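Local coordinates for fiber (Human adenovirus 26, PDB 6FJN), which forms the trimeric viral fiber, whose terminal knob probably attaches the virion to host-cell receptors during entry, at residues A[16-19]-A[20-23]. Residues are numbered along the deposited sequence; the frame is centred on the assembly and turned at random.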
ATOM      1  N   MET A  16      -0.109  17.218  18.227  1.00 10.35           N
ATOM      2  CA  MET A  16      -1.500  16.709  18.131  1.00 10.69           C
ATOM      3  C   MET A  16      -2.433  17.706  18.826  1.00 12.67           C
ATOM      4  O   MET A  16      -3.384  18.174  18.183  1.00 13.92           O
ATOM      5  CB  MET A  16      -1.616  15.314  18.761  1.00 10.38           C
ATOM      6  CG  MET A  16      -0.900  14.237  17.979  1.00  9.40           C
ATOM      7  SD  MET A  16      -1.041  12.609  18.659  1.00  9.51           S
ATOM      8  CE  MET A  16      -2.769  12.242  18.304  1.00  9.56           C
ATOM      9  N   SER A  17      -2.119  17.966  20.075  1.00 13.60           N
ATOM     10  CA  SER A  17      -2.868  18.893  20.927  1.00 15.11           C
ATOM     11  C   SER A  17      -1.996  20.106  21.241  1.00 15.32           C
ATOM     12  O   SER A  17      -2.425  21.274  21.051  1.00 17.02           O
ATOM     13  CB  SER A  17      -3.328  18.169  22.219  1.00 15.87           C
ATOM     14  OG  SER A  17      -3.831  19.061  23.170  1.00 18.11           O
ATOM     15  N   THR A  18      -0.825  19.875  21.816  1.00 14.76           N
ATOM     16  CA  THR A  18       0.123  20.954  22.182  1.00 16.32           C
ATOM     17  C   THR A  18       1.474  20.665  21.552  1.00 15.36           C
ATOM     18  O   THR A  18       1.761  19.560  21.051  1.00 13.58           O
ATOM     19  CB  THR A  18       0.256  21.095  23.706  1.00 18.62           C
ATOM     20  OG1 THR A  18       0.603  19.849  24.270  1.00 19.96           O
ATOM     21  CG2 THR A  18      -1.055  21.549  24.295  1.00 19.43           C
ATOM     22  N   GLU A  19       2.314  21.702  21.552  1.00 16.53           N
ATOM     23  CA  GLU A  19       3.550  21.618  20.861  1.00 16.47           C
ATOM     24  C   GLU A  19       4.436  20.428  21.291  1.00 16.32           C
ATOM     25  O   GLU A  19       4.678  20.208  22.427  1.00 16.63           O
ATOM     26  CB  GLU A  19       4.283  22.917  21.133  1.00 18.18           C
ATOM     27  CG  GLU A  19       5.485  23.127  20.261  1.00 18.87           C
ATOM     28  CD  GLU A  19       5.230  23.302  18.815  1.00 18.18           C
ATOM     29  OE1 GLU A  19       4.085  23.510  18.267  1.00 18.76           O
ATOM     30  OE2 GLU A  19       6.158  22.916  18.046  1.00 19.57           O
ATOM     31  N   LYS A  20       4.964  19.721  20.314  1.00 15.82           N
ATOM     32  CA  LYS A  20       5.914  18.620  20.605  1.00 16.07           C
ATOM     33  C   LYS A  20       5.395  17.601  21.630  1.00 14.76           C
ATOM     34  O   LYS A  20       6.084  17.125  22.491  1.00 15.64           O
ATOM     35  CB  LYS A  20       7.294  19.161  20.890  1.00 18.87           C
ATOM     36  CG  LYS A  20       8.003  19.682  19.632  1.00 20.01           C
ATOM     37  CD  LYS A  20       9.176  20.549  19.981  1.00 22.75           C
ATOM     38  CE  LYS A  20       9.865  21.058  18.726  1.00 23.97           C
ATOM     39  NZ  LYS A  20      10.946  22.021  18.957  1.00 26.22           N
ATOM     40  N   ASP A  21       4.104  17.295  21.487  1.00 13.08           N
ATOM     41  CA  ASP A  21       3.466  16.276  22.313  1.00 12.70           C
ATOM     42  C   ASP A  21       3.489  14.905  21.709  1.00 11.42           C
ATOM     43  O   ASP A  21       3.006  13.951  22.361  1.00 11.49           O
ATOM     44  CB  ASP A  21       2.021  16.684  22.659  1.00 12.84           C
ATOM     45  CG  ASP A  21       1.062  16.710  21.501  1.00 12.12           C
ATOM     46  OD1 ASP A  21       1.489  16.472  20.397  1.00 10.87           O
ATOM     47  OD2 ASP A  21      -0.145  17.017  21.783  1.00 12.69           O
ATOM     48  N   SER A  22       4.055  14.767  20.526  1.00 10.71           N
ATOM     49  CA  SER A  22       3.897  13.526  19.763  1.00  9.96           C
ATOM     50  C   SER A  22       5.077  13.297  18.842  1.00  9.68           C
ATOM     51  O   SER A  22       5.824  14.259  18.531  1.00 10.61           O
ATOM     52  CB  SER A  22       2.581  13.578  18.986  1.00  9.32           C
ATOM     53  OG  SER A  22       2.488  14.702  18.132  1.00 10.03           O
ATOM     54  N   LYS A  23       5.263  12.049  18.399  1.00  9.64           N
ATOM     55  CA  LYS A  23       6.222  11.686  17.389  1.00 10.02           C
ATOM     56  C   LYS A  23       5.440  11.267  16.162  1.00  8.84           C
ATOM     57  O   LYS A  23       4.750  10.236  16.165  1.00  8.26           O
ATOM     58  CB  LYS A  23       7.162  10.499  17.829  1.00 11.20           C
ATOM     59  CG  LYS A  23       8.023   9.891  16.663  1.00 12.13           C
ATOM     60  CD  LYS A  23       9.263  10.707  16.257  1.00 13.56           C
ATOM     61  CE  LYS A  23       9.899  10.267  14.926  1.00 14.01           C
ATOM     62  NZ  LYS A  23      11.308  10.666  14.813  1.00 15.62           N
TER
HETATM   63  O   HOH W   1       5.178  20.370  17.274  1.00 14.73           O
HETATM   64  O   HOH W   2       8.447  23.845  19.264  1.00 19.82           O
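The carboxylate of Asp21 is held by three consecutive backbone N-H groups. At its edge, both oxygens use syn lone pairs: OD1 takes Met16 N at 2.8 Å in an almost straight bond (174°), and OD2 takes Ser17 N, also at 2.8 Å. One face is turned to Thr18, whose N reaches OD2 at 2.9 Å from 63° out of the plane, while the carbonyl O of the same residue sits nearly over CG, 3.0 Å away. Met16 CB lies toward the opposite side, beyond the oxygen edge, 3.7 Å from Asp21 OD1. With chi1 at 68°, Asp21 CG lies between its own N and C, which folds the acid back under the loop. These bonds brace a type II beta turn, Thr18 to Asp21, whose own closing bond is weak. The turn ends the long loop between strands 3-5 and 22-31, antiparallel neighbours in one sheet of the knob's beta-sandwich. Further along, Met16 CG packs against Ser22 OG (3.4 Å), and the Met16 side chain also meets Tyr48 and Phe171. Out at the exposed corner, Glu19 and Lys20 run side by side; a water donates to Glu19 OE2 (2.8 Å) and weakly accepts from Lys20 NZ. Ser17 OG is hydrogen-bonded to Glu47 OE2.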